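Local structure of transcriptional regulator (Vibrio vulnificus, 4IVN) at residues F179-S184 with V205-I210; I133-S138 with G185-V190; L149-K154 with D263-T268; R143-R148 with D248-S253; R23-Y28 with R46-S51. The protein represses genes for sialic acid catabolism, binds ManNAc-6P in its SIS domain and probably contacts DNA through a helix-turn-helix domain. One frame throughout, in Å; residues are numbered along the deposited sequence.

In the fold
Four of the five contacts build the sugar-binding part of the protein, and one belongs to the helix-turn-helix domain, which probably binds DNA. Interaction 1 joins two central strands of the parallel sheet; it touches interaction 2, with centres about 8 Å apart, and together they supply most of the residues around one ManNAc-6P. Helix 137-151 runs through interactions 2, 4 and 3. Interaction 4 packs against Phe179 of interaction 1, and interaction 3 is centred about 11 Å from interaction 4, where Arg151 borders a second ManNAc-6P; the two halves of the pocket thus meet across the dimer. Interaction 5, in the helix-turn-helix domain, is centred about 25 Å from interaction 1 and touches none of the others.

Interaction 1. Residues F179-S184 with V205-I210; sequences FAVSSS and VSLTNI
Phe179 and Val205 stand side by side on one face of the parallel sheet of the SIS domain, where strands 176-181 and 204-208 are joined through helix 188-199 in a beta-alpha-beta crossover. The phenyl group can be followed outward. CB starts near Val205 O; chi1 of -82°, with CG anti to the carbonyl carbon, sets CG near the same oxygen. CD2 then reaches the valine side chain, and is also 4.2 Å from Leu207 CG. CE2 makes the tightest approach of the ring, 3.4 Å from Val205 CG1, while CZ at the tip keeps near Val205 CB. Leu145 and Leu250, from the helices covering this face, complete the surroundings of the ring.

Beneath the side chains the backbones alternate as parallel neighbours do. Ala180 N donates to Val205 O (2.9 Å), Ala180 O accepts from Leu207 N (2.9 Å), and Ser182 N reaches Leu207 O (3.2 Å). Ala180 and Ser206 face the other side of the sheet, the latter hydrogen-bonded to Ser219.

At their C-terminal ends the strands open into loops, the usual place for a ligand in such a sheet. Ser182 OG and the backbone N atoms of Ser183 and Ser184 bind ManNAc-6P, probably at its phosphate, and Ser183 OG is held by Lys240. Thr208 OG1 donates from the end of its strand to Ile210 O in the loop (2.9 Å). The two segments remain tied where Asn209 N lies in the carbonyl plane of Ser183, on a lone pair of its O, at 3.1 Å.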
# COMPACT_ATOMS: atom_id res chain seq x y z
N PHE A 179 -10.18 -13.38 1.78
CA PHE A 179 -9.64 -12.44 2.74
C PHE A 179 -10.53 -11.18 2.79
O PHE A 179 -10.89 -10.60 1.74
CB PHE A 179 -8.29 -12.01 2.25
CG PHE A 179 -7.21 -13.01 2.62
CD1 PHE A 179 -6.94 -14.06 1.76
CD2 PHE A 179 -6.52 -12.92 3.82
CE1 PHE A 179 -5.94 -14.98 2.05
CE2 PHE A 179 -5.54 -13.87 4.11
CZ PHE A 179 -5.30 -14.92 3.28
N ALA A 180 -10.94 -10.78 3.98
CA ALA A 180 -11.81 -9.59 4.16
C ALA A 180 -10.84 -8.60 4.76
O ALA A 180 -10.38 -8.83 5.87
CB ALA A 180 -12.99 -9.92 5.16
N VAL A 181 -10.50 -7.53 4.02
CA VAL A 181 -9.59 -6.49 4.49
C VAL A 181 -10.36 -5.25 4.91
O VAL A 181 -10.99 -4.57 4.09
CB VAL A 181 -8.57 -6.07 3.38
CG1 VAL A 181 -7.50 -5.09 3.96
CG2 VAL A 181 -7.95 -7.37 2.79
N SER A 182 -10.31 -4.94 6.19
CA SER A 182 -11.14 -3.85 6.78
C SER A 182 -10.48 -3.51 8.13
O SER A 182 -10.42 -4.39 8.97
CB SER A 182 -12.55 -4.37 7.02
OG SER A 182 -13.36 -3.39 7.66
N SER A 183 -10.05 -2.27 8.34
CA SER A 183 -9.45 -1.90 9.64
C SER A 183 -10.52 -1.99 10.71
O SER A 183 -10.24 -2.42 11.83
CB SER A 183 -8.97 -0.44 9.61
OG SER A 183 -7.66 -0.37 9.03
N SER A 184 -11.74 -1.53 10.37
CA SER A 184 -12.79 -1.49 11.34
C SER A 184 -13.57 -2.78 11.51
O SER A 184 -14.36 -2.88 12.47
CB SER A 184 -13.79 -0.38 10.98
OG SER A 184 -14.53 -0.80 9.80
N VAL A 205 -10.57 -15.20 6.06
CA VAL A 205 -9.48 -14.69 6.96
C VAL A 205 -9.64 -13.14 6.97
O VAL A 205 -9.66 -12.53 5.91
CB VAL A 205 -8.07 -15.02 6.39
CG1 VAL A 205 -6.93 -14.38 7.22
CG2 VAL A 205 -7.87 -16.57 6.40
N SER A 206 -9.73 -12.53 8.13
CA SER A 206 -9.87 -11.08 8.19
C SER A 206 -8.55 -10.45 8.51
O SER A 206 -7.83 -10.94 9.39
CB SER A 206 -10.85 -10.70 9.28
OG SER A 206 -12.10 -11.03 8.74
N LEU A 207 -8.26 -9.35 7.81
CA LEU A 207 -7.09 -8.55 8.14
C LEU A 207 -7.53 -7.20 8.61
O LEU A 207 -7.99 -6.42 7.79
CB LEU A 207 -6.24 -8.35 6.92
CG LEU A 207 -5.64 -9.57 6.22
CD1 LEU A 207 -4.61 -9.11 5.19
CD2 LEU A 207 -4.95 -10.53 7.22
N THR A 208 -7.41 -6.89 9.93
CA THR A 208 -8.08 -5.67 10.47
C THR A 208 -7.10 -5.01 11.41
O THR A 208 -5.94 -5.45 11.51
CB THR A 208 -9.27 -6.05 11.41
OG1 THR A 208 -8.69 -6.70 12.58
CG2 THR A 208 -10.10 -7.03 10.76
N ASN A 209 -7.55 -3.95 12.06
CA ASN A 209 -6.75 -3.31 13.10
C ASN A 209 -7.56 -3.25 14.38
O ASN A 209 -7.31 -2.40 15.23
CB ASN A 209 -6.42 -1.82 12.67
CG ASN A 209 -5.51 -1.74 11.45
OD1 ASN A 209 -4.35 -1.31 11.56
ND2 ASN A 209 -6.03 -2.04 10.31
N ILE A 210 -8.47 -4.20 14.57
CA ILE A 210 -9.20 -4.25 15.81
C ILE A 210 -9.55 -5.72 16.13
O ILE A 210 -9.85 -6.50 15.24
CB ILE A 210 -10.42 -3.28 15.77
CG1 ILE A 210 -10.93 -3.03 17.17
CG2 ILE A 210 -11.48 -3.76 14.87
CD1 ILE A 210 -10.64 -1.61 17.59

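Interaction 2. Residues I133-S138 with G185-V190; sequences IGVGAS and GSTKEV
Val190 keeps CG1 anti to its backbone N (chi1 171°), a choice that spreads its methyls between two residues: CG1 beside Ile133 and CG2 beside Val135. On the facing loop Val135 has CG1 anti to its carbonyl carbon (chi1 -57°), and presents both methyls to the helix start. The setting is the alpha/beta fold of the SIS domain. The chain leaves strand 129-133 and turns into helix 137-151, and this turn packs beside the first turn of helix 188-199.

No hydrogen bond spans the two segments; methyl groups carry the contact. Ile133 CG2 lies 4.1 Å from Val190 CG1, the two side chains sliding past each other in opposite directions. Val135 CG1 is 4.0 Å from Val190 CG2 in the same manner. The closest pair is Val135 CG2 with Thr187 CG2, at 3.7 Å.

Thr187 is divided in its duties. It occupies the N-cap position, yet its hydroxyl makes no capping bond and instead binds ManNAc-6P, while its methyl joins the valine. Ala137 N and Ser138 OG bind the same ligand from the other segment, so the apolar contact lies between two ligand-binding segments. Met276 of the second subunit packs on Thr187, and Tyr147 of that subunit on Ala137. Between Ile133 and Val135, Gly134 brings its CA to 4.2 Å from Val190 CG2.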
# COMPACT_ATOMS: atom_id res chain seq x y z
N ILE A 133 -11.29 -8.78 -0.45
CA ILE A 133 -12.37 -7.78 -0.43
C ILE A 133 -11.92 -6.63 0.46
O ILE A 133 -11.49 -6.84 1.59
CB ILE A 133 -13.75 -8.35 0.09
CG1 ILE A 133 -14.21 -9.62 -0.61
CG2 ILE A 133 -14.84 -7.29 -0.03
CD1 ILE A 133 -15.26 -10.31 0.29
N GLY A 134 -12.07 -5.38 -0.06
CA GLY A 134 -11.80 -4.22 0.75
C GLY A 134 -12.08 -2.96 -0.02
O GLY A 134 -12.02 -2.96 -1.28
N VAL A 135 -12.48 -1.91 0.72
CA VAL A 135 -12.78 -0.61 0.10
C VAL A 135 -12.04 0.56 0.64
O VAL A 135 -11.40 0.50 1.73
CB VAL A 135 -14.31 -0.28 0.14
CG1 VAL A 135 -15.16 -1.39 -0.57
CG2 VAL A 135 -14.76 -0.08 1.58
N GLY A 136 -12.03 1.67 -0.10
CA GLY A 136 -11.33 2.88 0.38
C GLY A 136 -9.86 2.53 0.59
O GLY A 136 -9.24 1.92 -0.30
N ALA A 137 -9.27 2.91 1.72
CA ALA A 137 -7.85 2.66 1.93
C ALA A 137 -7.54 1.18 2.05
O ALA A 137 -6.40 0.75 1.80
CB ALA A 137 -7.33 3.34 3.18
N SER A 138 -8.52 0.40 2.48
CA SER A 138 -8.30 -1.08 2.54
C SER A 138 -8.15 -1.69 1.17
O SER A 138 -7.61 -2.79 1.06
CB SER A 138 -9.44 -1.79 3.34
OG SER A 138 -9.11 -1.63 4.76
N GLY A 185 -13.49 -3.68 10.52
CA GLY A 185 -14.46 -4.78 10.39
C GLY A 185 -15.90 -4.32 10.50
O GLY A 185 -16.74 -5.10 10.96
N SER A 186 -16.20 -3.07 10.09
CA SER A 186 -17.56 -2.53 10.27
C SER A 186 -18.10 -1.93 8.98
O SER A 186 -19.11 -1.25 9.02
CB SER A 186 -17.62 -1.50 11.43
OG SER A 186 -17.03 -2.02 12.70
N THR A 187 -17.45 -2.17 7.85
CA THR A 187 -17.90 -1.62 6.56
C THR A 187 -18.99 -2.50 5.95
O THR A 187 -18.80 -3.66 5.69
CB THR A 187 -16.72 -1.46 5.59
OG1 THR A 187 -15.80 -0.53 6.18
CG2 THR A 187 -17.22 -0.84 4.27
N LYS A 188 -20.15 -1.92 5.70
CA LYS A 188 -21.32 -2.72 5.48
C LYS A 188 -21.22 -3.73 4.29
O LYS A 188 -21.52 -4.94 4.46
CB LYS A 188 -22.47 -1.76 5.30
CG LYS A 188 -23.85 -2.28 5.62
CD LYS A 188 -24.47 -2.61 4.30
CE LYS A 188 -25.95 -2.24 4.25
NZ LYS A 188 -26.46 -3.02 3.06
N GLU A 189 -20.85 -3.24 3.11
CA GLU A 189 -20.84 -4.11 1.94
C GLU A 189 -19.64 -5.09 2.00
O GLU A 189 -19.68 -6.23 1.50
CB GLU A 189 -20.96 -3.32 0.59
CG GLU A 189 -22.34 -2.67 0.53
CD GLU A 189 -22.75 -2.11 -0.82
OE1 GLU A 189 -23.84 -1.53 -0.97
OE2 GLU A 189 -22.01 -2.24 -1.80
N VAL A 190 -18.59 -4.70 2.71
CA VAL A 190 -17.47 -5.64 2.85
C VAL A 190 -17.92 -6.81 3.72
O VAL A 190 -17.66 -7.97 3.35
CB VAL A 190 -16.24 -4.95 3.46
CG1 VAL A 190 -15.15 -5.95 3.83
CG2 VAL A 190 -15.68 -4.01 2.37

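Interaction 3. Residues L149-K154 with D263-T268; sequences LIRIGK and DSVQET
Arg151 grips helix 261-270 with two of its nitrogens. NE donates to Thr268 OG1 at 2.8 Å, nearly straight (172°) and in the guanidinium plane. NH2 donates to Val265 O at 2.9 Å, again close to that plane, although this bond is more bent. Both acceptors therefore sit at the edge of the guanidinium, and the pair fixes its rotation. The side chain is bent at chi2 (-48°) and chi3 (-59°), which set CD and NE beside Thr268. NH1 has its own partner, the hydroxyl of Tyr147.

Outside this polar centre the packing follows the end of helix 137-151, closed by a Schellman motif. Lys154 N returns to Leu149 O and Gly153 N to Ile150 O, with Gly153 at positive phi as the C' residue. Ser264 presses CB against this turn, 3.3 Å from Ile152 C. Thr268 CG2 rests 3.6 Å from Ile150 O, and Ile152 CG2 meets Val265 CG2 at 4.0 Å.

Arg151 borders a bound ManNAc-6P, together with Tyr147, Val272 and Met276, and packs on Gly234 of the second subunit. Helix 261-270 packs against the C-terminal end of helix 137-151, while Leu254 and Leu255 of helix 237-257 adjoin Ile152 and Val265 respectively.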
# COMPACT_ATOMS: atom_id res chain seq x y z
N LEU A 149 0.30 -12.63 -3.77
CA LEU A 149 -0.24 -14.00 -4.18
C LEU A 149 0.07 -14.37 -5.62
O LEU A 149 0.47 -15.51 -5.86
CB LEU A 149 -1.74 -14.19 -3.91
CG LEU A 149 -1.95 -14.09 -2.35
CD1 LEU A 149 -3.41 -13.99 -1.89
CD2 LEU A 149 -1.24 -15.18 -1.54
N ILE A 150 -0.17 -13.45 -6.54
CA ILE A 150 0.09 -13.69 -7.94
C ILE A 150 1.59 -13.90 -8.19
O ILE A 150 1.90 -14.76 -9.04
CB ILE A 150 -0.50 -12.51 -8.80
CG1 ILE A 150 -2.01 -12.68 -8.84
CG2 ILE A 150 0.11 -12.46 -10.26
CD1 ILE A 150 -2.69 -11.39 -9.33
N ARG A 151 2.46 -13.23 -7.40
CA ARG A 151 3.92 -13.45 -7.50
C ARG A 151 4.29 -14.92 -7.20
O ARG A 151 5.17 -15.50 -7.88
CB ARG A 151 4.71 -12.53 -6.55
CG ARG A 151 4.79 -11.02 -7.01
CD ARG A 151 5.17 -10.77 -8.46
NE ARG A 151 6.50 -11.36 -8.80
CZ ARG A 151 7.69 -10.90 -8.38
NH1 ARG A 151 7.80 -9.75 -7.73
NH2 ARG A 151 8.78 -11.59 -8.69
N ILE A 152 3.62 -15.51 -6.21
CA ILE A 152 3.78 -16.96 -5.92
C ILE A 152 2.92 -17.92 -6.71
O ILE A 152 2.94 -19.14 -6.45
CB ILE A 152 3.75 -17.25 -4.43
CG1 ILE A 152 2.36 -17.02 -3.78
CG2 ILE A 152 4.86 -16.40 -3.82
CD1 ILE A 152 2.32 -17.55 -2.35
N GLY A 153 2.23 -17.41 -7.72
CA GLY A 153 1.54 -18.27 -8.69
C GLY A 153 0.14 -18.70 -8.19
O GLY A 153 -0.44 -19.61 -8.76
N LYS A 154 -0.43 -18.00 -7.19
CA LYS A 154 -1.78 -18.36 -6.72
C LYS A 154 -2.77 -17.61 -7.61
O LYS A 154 -2.47 -16.44 -8.07
CB LYS A 154 -2.03 -17.91 -5.28
CG LYS A 154 -1.17 -18.59 -4.18
CD LYS A 154 -1.24 -20.11 -4.25
CE LYS A 154 -2.50 -20.67 -3.65
NZ LYS A 154 -2.23 -22.14 -3.32
N ASP A 263 10.09 -20.66 -7.32
CA ASP A 263 10.05 -20.78 -8.78
C ASP A 263 9.02 -19.85 -9.39
O ASP A 263 9.26 -19.41 -10.54
CB ASP A 263 9.72 -22.19 -9.29
CG ASP A 263 10.65 -23.25 -8.67
OD1 ASP A 263 11.74 -22.89 -8.23
OD2 ASP A 263 10.26 -24.41 -8.58
N SER A 264 7.83 -19.66 -8.74
CA SER A 264 6.89 -18.70 -9.32
C SER A 264 7.41 -17.30 -9.19
O SER A 264 7.16 -16.54 -10.07
CB SER A 264 5.42 -18.71 -8.74
OG SER A 264 4.85 -20.00 -9.07
N VAL A 265 8.08 -16.99 -8.09
CA VAL A 265 8.62 -15.60 -7.91
C VAL A 265 9.56 -15.33 -9.08
O VAL A 265 9.55 -14.25 -9.67
CB VAL A 265 9.36 -15.42 -6.58
CG1 VAL A 265 10.24 -14.12 -6.59
CG2 VAL A 265 8.39 -15.46 -5.35
N GLN A 266 10.37 -16.33 -9.44
CA GLN A 266 11.35 -16.13 -10.49
C GLN A 266 10.64 -16.01 -11.84
O GLN A 266 10.92 -15.12 -12.62
CB GLN A 266 12.39 -17.29 -10.53
CG GLN A 266 13.34 -17.14 -11.72
CD GLN A 266 14.39 -18.25 -11.77
OE1 GLN A 266 14.83 -18.74 -10.75
NE2 GLN A 266 14.82 -18.60 -12.96
N GLU A 267 9.75 -16.96 -12.14
CA GLU A 267 9.09 -16.95 -13.42
C GLU A 267 8.20 -15.69 -13.65
O GLU A 267 8.18 -15.16 -14.77
CB GLU A 267 8.25 -18.20 -13.60
CG GLU A 267 7.50 -18.16 -14.95
CD GLU A 267 7.21 -19.55 -15.47
OE1 GLU A 267 6.92 -20.46 -14.64
OE2 GLU A 267 7.29 -19.72 -16.70
N THR A 268 7.44 -15.28 -12.63
CA THR A 268 6.65 -14.03 -12.71
C THR A 268 7.57 -12.78 -12.96
O THR A 268 7.16 -11.88 -13.69
CB THR A 268 5.73 -13.77 -11.50
OG1 THR A 268 6.47 -13.80 -10.26
CG2 THR A 268 4.60 -14.89 -11.41

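Interaction 4. Residues R143-R148 with D248-S253; sequences RYLAYR and DVLVNS
Asp248 meets Arg148 in a salt bridge: NH1 reaches OD1 at 2.6 Å, approaching that oxygen on its anti side. Asp248 has CG anti to its backbone N (chi1 -170°), which sets the carboxylate carbon beside Arg148. The bond is fairly straight, though the guanidinium and carboxylate planes stand 60° apart. Arg148 NH2 adds a weak, longer bond to the same oxygen. NH1 also donates to Tyr144 OH (3.1 Å), and Arg148 CG sits over the centre of the Tyr144 ring, 3.7 Å above it. The tyrosine hydroxyl is bonded in turn to Gly235 O of the second subunit.

Next in line, Leu250 brings CD2 to 4.2 Å from Leu145 CD1, on the Phe179 side of the sheet. Helices 137-151 and 237-257 thus cover the same face of the SIS-domain sheet. Their facing segments run almost parallel, 12° apart, with axes 10.3 Å from each other at closest.

Val251 lies over a face of the guanidinium, its CB 3.6 Å from Arg148 NH2, while its CG2 packs on Arg148 CB. One turn beyond Asp248, Asn252 OD1 accepts from Arg148 NH2 at 2.9 Å; the donor stands above the amide carbonyl plane.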
# COMPACT_ATOMS: atom_id res chain seq x y z
N ARG A 143 -5.14 -5.09 -2.60
CA ARG A 143 -4.35 -5.14 -3.83
C ARG A 143 -2.95 -5.62 -3.56
O ARG A 143 -2.39 -6.33 -4.38
CB ARG A 143 -4.26 -3.72 -4.46
CG ARG A 143 -5.54 -3.22 -5.18
CD ARG A 143 -6.11 -4.18 -6.27
NE ARG A 143 -7.48 -3.81 -6.80
CZ ARG A 143 -8.14 -4.38 -7.83
NH1 ARG A 143 -7.62 -5.44 -8.46
NH2 ARG A 143 -9.34 -3.88 -8.24
N TYR A 144 -2.33 -5.17 -2.49
CA TYR A 144 -0.97 -5.69 -2.24
C TYR A 144 -0.99 -7.19 -2.00
O TYR A 144 -0.11 -7.91 -2.44
CB TYR A 144 -0.29 -4.96 -1.07
CG TYR A 144 1.20 -5.31 -0.94
CD1 TYR A 144 2.13 -5.10 -2.04
CD2 TYR A 144 1.71 -5.75 0.29
CE1 TYR A 144 3.49 -5.39 -1.89
CE2 TYR A 144 3.06 -6.01 0.43
CZ TYR A 144 3.93 -5.83 -0.66
OH TYR A 144 5.24 -6.15 -0.46
N LEU A 145 -1.99 -7.66 -1.26
CA LEU A 145 -2.13 -9.12 -1.06
C LEU A 145 -2.31 -9.91 -2.38
O LEU A 145 -1.60 -10.94 -2.59
CB LEU A 145 -3.35 -9.35 -0.12
CG LEU A 145 -3.67 -10.84 0.22
CD1 LEU A 145 -2.41 -11.56 0.82
CD2 LEU A 145 -4.81 -10.75 1.27
N ALA A 146 -3.25 -9.50 -3.23
CA ALA A 146 -3.46 -10.21 -4.41
C ALA A 146 -2.17 -10.16 -5.26
O ALA A 146 -1.85 -11.11 -5.93
CB ALA A 146 -4.60 -9.55 -5.20
N TYR A 147 -1.53 -9.01 -5.35
CA TYR A 147 -0.23 -8.93 -6.00
C TYR A 147 0.76 -9.91 -5.45
O TYR A 147 1.38 -10.65 -6.24
CB TYR A 147 0.36 -7.47 -5.97
CG TYR A 147 1.83 -7.44 -6.35
CD1 TYR A 147 2.24 -7.35 -7.68
CD2 TYR A 147 2.83 -7.59 -5.34
CE1 TYR A 147 3.61 -7.33 -8.06
CE2 TYR A 147 4.19 -7.59 -5.71
CZ TYR A 147 4.55 -7.45 -7.06
OH TYR A 147 5.84 -7.49 -7.42
N ARG A 148 0.96 -9.96 -4.12
CA ARG A 148 1.97 -10.81 -3.58
C ARG A 148 1.59 -12.35 -3.83
O ARG A 148 2.48 -13.21 -4.07
CB ARG A 148 2.14 -10.58 -2.05
CG ARG A 148 2.82 -9.24 -1.70
CD ARG A 148 4.26 -9.21 -2.27
NE ARG A 148 5.07 -10.21 -1.58
CZ ARG A 148 5.55 -10.15 -0.34
NH1 ARG A 148 5.39 -9.07 0.44
NH2 ARG A 148 6.20 -11.21 0.14
N ASP A 248 2.89 -9.04 4.23
CA ASP A 248 4.26 -9.47 3.93
C ASP A 248 4.68 -10.72 4.68
O ASP A 248 5.25 -11.64 4.06
CB ASP A 248 5.24 -8.32 4.23
CG ASP A 248 6.63 -8.60 3.73
OD1 ASP A 248 6.87 -9.00 2.53
OD2 ASP A 248 7.46 -8.29 4.51
N VAL A 249 4.43 -10.73 6.00
CA VAL A 249 4.70 -11.88 6.85
C VAL A 249 3.92 -13.12 6.42
O VAL A 249 4.47 -14.22 6.34
CB VAL A 249 4.44 -11.53 8.33
CG1 VAL A 249 4.68 -12.74 9.18
CG2 VAL A 249 5.33 -10.36 8.80
N LEU A 250 2.68 -12.93 5.96
CA LEU A 250 1.96 -14.07 5.46
C LEU A 250 2.72 -14.70 4.31
O LEU A 250 2.92 -15.88 4.31
CB LEU A 250 0.50 -13.67 5.07
CG LEU A 250 -0.35 -14.75 4.41
CD1 LEU A 250 -0.46 -16.07 5.23
CD2 LEU A 250 -1.76 -14.22 4.03
N VAL A 251 3.07 -13.92 3.28
CA VAL A 251 3.63 -14.47 2.05
C VAL A 251 5.06 -14.90 2.30
O VAL A 251 5.47 -15.93 1.82
CB VAL A 251 3.48 -13.49 0.84
CG1 VAL A 251 4.07 -14.09 -0.46
CG2 VAL A 251 1.98 -13.21 0.72
N ASN A 252 5.78 -14.15 3.12
CA ASN A 252 7.11 -14.65 3.48
C ASN A 252 7.13 -16.00 4.25
O ASN A 252 8.08 -16.78 4.06
CB ASN A 252 7.90 -13.59 4.23
CG ASN A 252 8.18 -12.36 3.35
OD1 ASN A 252 8.00 -12.41 2.13
ND2 ASN A 252 8.56 -11.26 3.96
N SER A 253 6.17 -16.22 5.15
CA SER A 253 6.01 -17.55 5.78
C SER A 253 5.74 -18.60 4.78
O SER A 253 6.37 -19.68 4.85
CB SER A 253 4.94 -17.60 6.84
OG SER A 253 5.17 -16.52 7.66

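Interaction 5. Residues R23-Y28 with R46-S51; sequences RVVADY and RNTQTS
This is a mainly apolar helix-helix contact inside the helix-turn-helix domain of the RpiR family, between helix 20-36 and the C-terminal end of helix 41-48 with the turn that follows. No clear hydrogen bond crosses it. The turn leads into helix 52-61, which by its place in the motif is probably the recognition helix.

Thr48 lies at the middle. Its CG2 sits against the base of the aromatic side chain, 3.6 Å from Tyr28 CB and nearly as close to CG. Tyr28 has CG anti to its backbone N (chi1 -180°), and farther out the ring passes Asn47, whose CB is 3.6 Å from Tyr28 CZ; ring and amide planes differ by 30°. The phenol hydroxyl is bonded to Gln39.

Gln49, at positive phi, is part of a Schellman motif with bonds back into the last turn, and the chain then turns toward Thr50. Thr50 OG1 donates to Thr48 OG1 (2.9 Å), which itself bonds back to Leu44 O, so both hydroxyls are engaged along the turn. Val24 CG1 covers the backbone here, 3.8 Å from Thr48 O. Val25 also touches Leu58 of helix 52-61, and its CG2 lies 3.5 Å from Thr50 OG1.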
# COMPACT_ATOMS: atom_id res chain seq x y z
N ARG A 23 -27.65 4.06 31.08
CA ARG A 23 -26.79 4.91 31.95
C ARG A 23 -25.40 4.34 32.06
O ARG A 23 -24.42 5.10 32.12
CB ARG A 23 -27.33 5.07 33.39
CG ARG A 23 -28.43 6.11 33.56
CD ARG A 23 -28.72 6.47 35.03
NE ARG A 23 -29.10 7.88 35.14
CZ ARG A 23 -28.27 8.89 35.46
NH1 ARG A 23 -26.99 8.67 35.75
NH2 ARG A 23 -28.73 10.13 35.49
N VAL A 24 -25.32 3.00 32.10
CA VAL A 24 -24.02 2.34 32.17
C VAL A 24 -23.23 2.71 30.92
O VAL A 24 -22.05 3.05 30.98
CB VAL A 24 -24.22 0.82 32.27
CG1 VAL A 24 -22.93 0.10 31.92
CG2 VAL A 24 -24.68 0.45 33.71
N VAL A 25 -23.91 2.66 29.78
CA VAL A 25 -23.20 2.95 28.52
C VAL A 25 -22.93 4.44 28.43
O VAL A 25 -21.85 4.84 27.98
CB VAL A 25 -24.03 2.52 27.28
CG1 VAL A 25 -23.24 2.81 26.00
CG2 VAL A 25 -24.39 1.03 27.33
N ALA A 26 -23.91 5.28 28.86
CA ALA A 26 -23.68 6.72 28.80
C ALA A 26 -22.46 7.03 29.68
O ALA A 26 -21.54 7.75 29.26
CB ALA A 26 -24.94 7.51 29.21
N ASP A 27 -22.38 6.40 30.84
CA ASP A 27 -21.28 6.68 31.82
C ASP A 27 -19.89 6.25 31.33
O ASP A 27 -18.88 7.00 31.52
CB ASP A 27 -21.53 6.02 33.17
CG ASP A 27 -22.43 6.84 34.06
OD1 ASP A 27 -22.49 8.07 33.89
OD2 ASP A 27 -23.09 6.26 34.96
N TYR A 28 -19.83 5.06 30.75
CA TYR A 28 -18.60 4.56 30.14
C TYR A 28 -18.12 5.52 29.05
O TYR A 28 -16.94 5.83 28.98
CB TYR A 28 -18.73 3.13 29.61
CG TYR A 28 -17.47 2.58 28.98
CD1 TYR A 28 -16.60 1.74 29.71
CD2 TYR A 28 -17.13 2.87 27.63
CE1 TYR A 28 -15.41 1.25 29.12
CE2 TYR A 28 -15.96 2.36 27.06
CZ TYR A 28 -15.11 1.56 27.81
OH TYR A 28 -13.95 1.09 27.23
N ARG A 46 -18.97 -5.03 24.58
CA ARG A 46 -18.16 -5.82 25.50
C ARG A 46 -17.66 -5.05 26.70
O ARG A 46 -17.75 -5.51 27.84
CB ARG A 46 -16.90 -6.35 24.79
CG ARG A 46 -17.12 -7.41 23.74
CD ARG A 46 -15.78 -7.69 23.05
NE ARG A 46 -15.01 -8.77 23.70
CZ ARG A 46 -13.95 -8.63 24.51
NH1 ARG A 46 -13.45 -7.44 24.84
NH2 ARG A 46 -13.38 -9.71 24.98
N ASN A 47 -17.04 -3.89 26.45
CA ASN A 47 -16.47 -3.13 27.55
C ASN A 47 -17.51 -2.65 28.58
O ASN A 47 -17.16 -2.34 29.72
CB ASN A 47 -15.75 -1.92 27.00
CG ASN A 47 -14.60 -2.32 26.11
OD1 ASN A 47 -14.04 -3.42 26.26
ND2 ASN A 47 -14.26 -1.46 25.17
N THR A 48 -18.77 -2.55 28.16
CA THR A 48 -19.81 -2.13 29.07
C THR A 48 -20.64 -3.32 29.59
O THR A 48 -21.52 -3.12 30.44
CB THR A 48 -20.78 -1.16 28.39
OG1 THR A 48 -21.32 -1.81 27.23
CG2 THR A 48 -20.10 0.21 28.07
N GLN A 49 -20.35 -4.52 29.08
CA GLN A 49 -21.17 -5.72 29.34
C GLN A 49 -22.67 -5.49 29.06
O GLN A 49 -23.53 -5.79 29.91
CB GLN A 49 -21.00 -6.16 30.80
CG GLN A 49 -19.69 -6.85 31.17
CD GLN A 49 -19.51 -6.85 32.69
OE1 GLN A 49 -19.18 -5.82 33.28
NE2 GLN A 49 -19.76 -8.00 33.33
N THR A 50 -23.00 -4.95 27.89
CA THR A 50 -24.39 -4.72 27.49
C THR A 50 -24.48 -5.30 26.09
O THR A 50 -23.46 -5.60 25.47
CB THR A 50 -24.78 -3.19 27.58
OG1 THR A 50 -24.07 -2.42 26.58
CG2 THR A 50 -24.42 -2.60 28.93
N SER A 51 -25.66 -5.45 25.54
CA SER A 51 -25.76 -5.91 24.15
C SER A 51 -25.40 -4.78 23.16
O SER A 51 -25.34 -3.60 23.51
CB SER A 51 -27.16 -6.36 23.90
OG SER A 51 -27.96 -5.25 24.14